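Local coordinates for putative lipoprotein (Bacteroides ovatus, PDB 3OQQ) that is of unknown function but binds calcium ions and is probably an extracellular lipoprotein, at residues T126-D140 against Y376-V390. Sequence-based numbering, arbitrary orientation.
Sequences TGVVMFEDGWPIQLD and YSNTKGSTWGVKLPV. With CA (calcium ion), chain C.
Trp384 lies between Trp135 on one face of its indole and the amide of Gln138 on the other. The CB of Trp135 sits almost on the normal of the Trp384 five-membered ring, 3.6 Å from its centroid, a CH-pi contact, and with CG anti to the backbone N (chi1 177°) the Trp135 indole presents its edge to the Trp384 six-membered ring, the planes at 90°. Tyr376 in turn points its CD1-CE1 edge at the face of Trp135, CE1 lying over the ring centre, while helix 357-364 packs against Trp135 through Leu363 and Val364. On the other side the Gln138 amide stacks nearly parallel to the Trp384 indole, held flat from both ends: OE1 accepts from Ser382 OG at 2.8 Å in the carbonyl plane, and NE2 donates to Thr383 O at 2.6 Å from above that carbonyl's plane. Trp384 NE1 donates to Ile137 O (3.0 Å), which lies in the indole plane. This aromatic cluster lies just beyond the end of an antiparallel ladder in which strand 385-388 pairs with strand 122-131, Val128 opposite Leu388 and Met130 opposite Val386. Selenomethionine Met130 extends its SE to Leu388 CD1 (3.9 Å). Where the ladder ends, Glu132 N donates to Trp384 O (2.7 Å), and the bent Glu132 side chain turns away to bind a calcium ion through both carboxylate oxygens, alongside Asp146 and Asp149, with OE2 also accepting from the backbone N of Phe147.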
loop_
_atom_site.group_PDB
_atom_site.type_symbol
_atom_site.label_atom_id
_atom_site.label_comp_id
_atom_site.label_asym_id
_atom_site.label_seq_id
_atom_site.Cartn_x
_atom_site.Cartn_y
_atom_site.Cartn_z
ATOM N N THR A 126 -4.309 0.684 3.274
ATOM C CA THR A 126 -3.144 1.575 3.380
ATOM C C THR A 126 -2.112 0.939 4.325
ATOM O O THR A 126 -2.460 0.104 5.157
ATOM C CB THR A 126 -3.569 3.015 3.797
ATOM O OG1 THR A 126 -2.428 3.874 3.791
ATOM C CG2 THR A 126 -4.281 3.081 5.159
ATOM N N GLY A 127 -0.853 1.313 4.154
ATOM C CA GLY A 127 0.239 0.826 4.977
ATOM C C GLY A 127 1.530 1.541 4.645
ATOM O O GLY A 127 1.558 2.468 3.831
ATOM N N VAL A 128 2.603 1.118 5.285
ATOM C CA VAL A 128 3.935 1.656 5.026
ATOM C C VAL A 128 4.820 0.487 4.657
ATOM O O VAL A 128 4.775 -0.557 5.309
ATOM C CB VAL A 128 4.544 2.551 6.160
ATOM C CG1 VAL A 128 4.854 1.751 7.435
ATOM C CG2 VAL A 128 5.787 3.299 5.644
ATOM N N VAL A 129 5.584 0.653 3.587
ATOM C CA VAL A 129 6.477 -0.388 3.114
ATOM C C VAL A 129 7.877 0.013 3.501
ATOM O O VAL A 129 8.294 1.153 3.265
ATOM C CB VAL A 129 6.336 -0.657 1.602
ATOM C CG1 VAL A 129 7.345 -1.699 1.149
ATOM C CG2 VAL A 129 4.926 -1.114 1.261
HETATM N N MSE A 130 8.603 -0.930 4.104
HETATM C CA MSE A 130 9.973 -0.699 4.540
HETATM C C MSE A 130 10.865 -1.735 3.960
HETATM O O MSE A 130 10.688 -2.906 4.246
HETATM C CB MSE A 130 10.061 -0.688 6.071
HETATM C CG MSE A 130 9.301 0.462 6.671
HETATM SE SE MSE A 130 9.734 0.650 8.541
HETATM C CE MSE A 130 8.359 1.927 8.963
ATOM N N PHE A 131 11.869 -1.297 3.185
ATOM C CA PHE A 131 12.789 -2.211 2.519
ATOM C C PHE A 131 14.214 -2.050 2.944
ATOM O O PHE A 131 14.645 -0.949 3.267
ATOM C CB PHE A 131 12.744 -1.976 1.000
ATOM C CG PHE A 131 11.791 -2.864 0.279
ATOM C CD1 PHE A 131 12.112 -4.199 0.025
ATOM C CD2 PHE A 131 10.577 -2.372 -0.187
ATOM C CE1 PHE A 131 11.227 -5.021 -0.671
ATOM C CE2 PHE A 131 9.677 -3.213 -0.854
ATOM C CZ PHE A 131 10.012 -4.522 -1.098
ATOM N N GLU A 132 14.956 -3.168 2.870
ATOM C CA GLU A 132 16.406 -3.310 2.979
ATOM C C GLU A 132 16.908 -3.378 1.532
ATOM O O GLU A 132 16.247 -3.987 0.695
ATOM C CB GLU A 132 16.797 -4.549 3.807
ATOM C CG GLU A 132 17.071 -4.223 5.275
ATOM C CD GLU A 132 18.160 -3.183 5.470
ATOM O OE1 GLU A 132 19.311 -3.470 5.077
ATOM O OE2 GLU A 132 17.868 -2.079 5.987
ATOM N N ASP A 133 18.032 -2.747 1.223
ATOM C CA ASP A 133 18.534 -2.671 -0.147
ATOM C C ASP A 133 19.679 -3.626 -0.475
ATOM O O ASP A 133 20.228 -3.548 -1.569
ATOM C CB ASP A 133 19.008 -1.228 -0.434
ATOM C CG ASP A 133 20.086 -0.675 0.496
ATOM O OD1 ASP A 133 20.809 -1.485 1.136
ATOM O OD2 ASP A 133 20.164 0.561 0.640
ATOM N N GLY A 134 20.076 -4.459 0.470
ATOM C CA GLY A 134 21.263 -5.293 0.333
ATOM C C GLY A 134 21.129 -6.663 -0.281
ATOM O O GLY A 134 22.164 -7.293 -0.525
ATOM N N TRP A 135 19.885 -7.153 -0.525
ATOM C CA TRP A 135 19.640 -8.470 -1.130
ATOM C C TRP A 135 20.636 -8.733 -2.284
ATOM O O TRP A 135 20.810 -7.843 -3.112
ATOM C CB TRP A 135 18.168 -8.581 -1.637
ATOM C CG TRP A 135 17.868 -9.869 -2.339
ATOM C CD1 TRP A 135 17.621 -11.082 -1.752
ATOM C CD2 TRP A 135 17.990 -10.122 -3.750
ATOM N NE1 TRP A 135 17.505 -12.060 -2.720
ATOM C CE2 TRP A 135 17.729 -11.495 -3.953
ATOM C CE3 TRP A 135 18.204 -9.301 -4.874
ATOM C CZ2 TRP A 135 17.732 -12.075 -5.233
ATOM C CZ3 TRP A 135 18.219 -9.877 -6.139
ATOM C CH2 TRP A 135 17.982 -11.246 -6.311
ATOM N N PRO A 136 21.341 -9.894 -2.366
ATOM C CA PRO A 136 21.208 -11.109 -1.550
ATOM C C PRO A 136 22.047 -11.127 -0.262
ATOM O O PRO A 136 22.149 -12.182 0.341
ATOM C CB PRO A 136 21.652 -12.205 -2.531
ATOM C CG PRO A 136 22.706 -11.545 -3.336
ATOM C CD PRO A 136 22.243 -10.128 -3.515
ATOM N N ILE A 137 22.589 -9.974 0.186
ATOM C CA ILE A 137 23.382 -9.879 1.413
ATOM C C ILE A 137 22.503 -9.386 2.572
ATOM O O ILE A 137 21.686 -8.472 2.387
ATOM C CB ILE A 137 24.634 -8.974 1.219
ATOM C CG1 ILE A 137 25.541 -9.530 0.096
ATOM C CG2 ILE A 137 25.433 -8.809 2.560
ATOM C CD1 ILE A 137 26.560 -8.558 -0.406
ATOM N N GLN A 138 22.689 -9.985 3.754
ATOM C CA GLN A 138 21.956 -9.653 4.981
ATOM C C GLN A 138 22.692 -10.140 6.212
ATOM O O GLN A 138 23.366 -11.168 6.151
ATOM C CB GLN A 138 20.569 -10.298 4.965
ATOM C CG GLN A 138 19.483 -9.439 5.620
ATOM C CD GLN A 138 18.086 -9.988 5.387
ATOM O OE1 GLN A 138 17.886 -11.181 5.169
ATOM N NE2 GLN A 138 17.083 -9.146 5.526
ATOM N N LEU A 139 22.534 -9.439 7.346
ATOM C CA LEU A 139 23.119 -9.905 8.601
ATOM C C LEU A 139 22.434 -11.217 9.006
ATOM O O LEU A 139 21.245 -11.376 8.713
ATOM C CB LEU A 139 22.932 -8.835 9.713
ATOM C CG LEU A 139 23.792 -7.577 9.620
ATOM C CD1 LEU A 139 23.171 -6.425 10.407
ATOM C CD2 LEU A 139 25.225 -7.847 10.083
ATOM N N ASP A 140 23.155 -12.150 9.680
ATOM C CA ASP A 140 22.534 -13.392 10.180
ATOM C C ASP A 140 21.325 -13.009 11.029
ATOM O O ASP A 140 20.224 -13.510 10.783
ATOM C CB ASP A 140 23.526 -14.270 10.973
ATOM C CG ASP A 140 24.464 -15.097 10.115
ATOM O OD1 ASP A 140 24.007 -15.628 9.065
ATOM O OD2 ASP A 140 25.647 -15.255 10.510
ATOM N N TYR A 376 13.008 -14.303 -2.382
ATOM C CA TYR A 376 13.667 -13.278 -1.575
ATOM C C TYR A 376 13.724 -13.609 -0.055
ATOM O O TYR A 376 13.330 -12.801 0.794
ATOM C CB TYR A 376 12.968 -11.930 -1.817
ATOM C CG TYR A 376 13.166 -11.410 -3.226
ATOM C CD1 TYR A 376 14.359 -10.798 -3.604
ATOM C CD2 TYR A 376 12.158 -11.528 -4.180
ATOM C CE1 TYR A 376 14.544 -10.310 -4.901
ATOM C CE2 TYR A 376 12.335 -11.058 -5.483
ATOM C CZ TYR A 376 13.524 -10.440 -5.836
ATOM O OH TYR A 376 13.677 -9.949 -7.113
ATOM N N SER A 377 14.272 -14.775 0.294
ATOM C CA SER A 377 14.355 -15.140 1.712
ATOM C C SER A 377 15.572 -15.948 1.982
ATOM O O SER A 377 15.850 -16.856 1.200
ATOM C CB SER A 377 13.116 -15.926 2.124
ATOM O OG SER A 377 13.100 -16.166 3.517
ATOM N N ASN A 378 16.298 -15.670 3.107
ATOM C CA ASN A 378 17.470 -16.494 3.417
ATOM C C ASN A 378 16.984 -17.880 3.914
ATOM O O ASN A 378 15.771 -18.091 4.030
ATOM C CB ASN A 378 18.477 -15.792 4.373
ATOM C CG ASN A 378 18.143 -15.747 5.851
ATOM O OD1 ASN A 378 17.110 -16.242 6.321
ATOM N ND2 ASN A 378 18.985 -15.074 6.613
ATOM N N THR A 379 17.902 -18.823 4.168
ATOM C CA THR A 379 17.536 -20.194 4.552
ATOM C C THR A 379 16.849 -20.273 5.938
ATOM O O THR A 379 16.243 -21.310 6.260
ATOM C CB THR A 379 18.757 -21.124 4.497
ATOM O OG1 THR A 379 19.774 -20.589 5.343
ATOM C CG2 THR A 379 19.290 -21.293 3.090
ATOM N N LYS A 380 16.879 -19.162 6.713
ATOM C CA LYS A 380 16.273 -19.090 8.044
ATOM C C LYS A 380 14.972 -18.227 8.057
ATOM O O LYS A 380 14.545 -17.765 9.114
ATOM C CB LYS A 380 17.305 -18.572 9.059
ATOM C CG LYS A 380 18.516 -19.506 9.219
ATOM C CD LYS A 380 19.468 -19.050 10.321
ATOM C CE LYS A 380 20.407 -17.941 9.898
ATOM N NZ LYS A 380 21.067 -17.303 11.071
ATOM N N GLY A 381 14.334 -18.080 6.888
ATOM C CA GLY A 381 13.061 -17.382 6.727
ATOM C C GLY A 381 13.096 -15.876 6.852
ATOM O O GLY A 381 12.091 -15.265 7.239
ATOM N N SER A 382 14.234 -15.262 6.487
ATOM C CA SER A 382 14.378 -13.806 6.559
ATOM C C SER A 382 13.584 -13.097 5.485
ATOM O O SER A 382 13.108 -13.720 4.535
ATOM C CB SER A 382 15.842 -13.406 6.411
ATOM O OG SER A 382 16.257 -13.436 5.056
ATOM N N THR A 383 13.468 -11.780 5.638
ATOM C CA THR A 383 12.872 -10.906 4.639
ATOM C C THR A 383 13.744 -9.657 4.479
ATOM O O THR A 383 14.465 -9.281 5.407
ATOM C CB THR A 383 11.399 -10.549 4.952
ATOM O OG1 THR A 383 10.877 -9.842 3.818
ATOM C CG2 THR A 383 11.247 -9.697 6.212
ATOM N N TRP A 384 13.675 -9.036 3.284
ATOM C CA TRP A 384 14.339 -7.783 2.962
ATOM C C TRP A 384 13.297 -6.660 2.898
ATOM O O TRP A 384 13.649 -5.542 2.575
ATOM C CB TRP A 384 15.128 -7.861 1.637
ATOM C CG TRP A 384 16.492 -8.455 1.783
ATOM C CD1 TRP A 384 17.667 -7.787 1.992
ATOM C CD2 TRP A 384 16.822 -9.858 1.765
ATOM N NE1 TRP A 384 18.711 -8.688 2.090
ATOM C CE2 TRP A 384 18.224 -9.962 1.933
ATOM C CE3 TRP A 384 16.059 -11.039 1.648
ATOM C CZ2 TRP A 384 18.885 -11.188 1.928
ATOM C CZ3 TRP A 384 16.719 -12.255 1.643
ATOM C CH2 TRP A 384 18.114 -12.322 1.794
ATOM N N GLY A 385 12.041 -6.973 3.218
ATOM C CA GLY A 385 10.961 -5.993 3.230
ATOM C C GLY A 385 9.774 -6.387 4.084
ATOM O O GLY A 385 9.417 -7.565 4.159
ATOM N N VAL A 386 9.120 -5.384 4.692
ATOM C CA VAL A 386 7.926 -5.574 5.525
ATOM C C VAL A 386 6.857 -4.532 5.161
ATOM O O VAL A 386 7.177 -3.420 4.743
ATOM C CB VAL A 386 8.240 -5.572 7.054
ATOM C CG1 VAL A 386 8.996 -6.834 7.467
ATOM C CG2 VAL A 386 9.005 -4.319 7.485
ATOM N N LYS A 387 5.587 -4.918 5.287
ATOM C CA LYS A 387 4.447 -4.049 5.011
ATOM C C LYS A 387 3.693 -3.894 6.321
ATOM O O LYS A 387 3.209 -4.873 6.910
ATOM C CB LYS A 387 3.583 -4.634 3.897
ATOM C CG LYS A 387 2.471 -3.708 3.425
ATOM C CD LYS A 387 1.836 -4.301 2.173
ATOM C CE LYS A 387 0.744 -5.295 2.463
ATOM N NZ LYS A 387 0.128 -5.792 1.205
ATOM N N LEU A 388 3.636 -2.651 6.793
ATOM C CA LEU A 388 3.160 -2.322 8.132
ATOM C C LEU A 388 1.984 -1.345 8.168
ATOM O O LEU A 388 1.784 -0.619 7.196
ATOM C CB LEU A 388 4.375 -1.672 8.876
ATOM C CG LEU A 388 5.737 -2.403 8.779
ATOM C CD1 LEU A 388 6.798 -1.686 9.543
ATOM C CD2 LEU A 388 5.655 -3.839 9.311
ATOM N N PRO A 389 1.279 -1.199 9.325
ATOM C CA PRO A 389 0.256 -0.133 9.433
ATOM C C PRO A 389 0.867 1.216 9.072
ATOM O O PRO A 389 2.046 1.465 9.362
ATOM C CB PRO A 389 -0.169 -0.225 10.898
ATOM C CG PRO A 389 0.031 -1.675 11.228
ATOM C CD PRO A 389 1.359 -1.966 10.599
ATOM N N VAL A 390 0.102 2.053 8.380
ATOM C CA VAL A 390 0.587 3.296 7.749
ATOM C C VAL A 390 1.291 4.252 8.739
ATOM O O VAL A 390 2.304 4.850 8.371
ATOM C CB VAL A 390 -0.498 4.014 6.903
ATOM C CG1 VAL A 390 -1.663 4.510 7.765
ATOM C CG2 VAL A 390 0.111 5.134 6.048
HETATM CA CA CA C . 19.799 -1.101 5.614
HETATM O O HOH W 1 -2.392 1.072 7.963
HETATM O O HOH W 2 21.543 -1.780 4.140
HETATM O O HOH W 3 21.395 0.633 5.484
HETATM O O HOH W 4 20.929 -2.043 7.534
#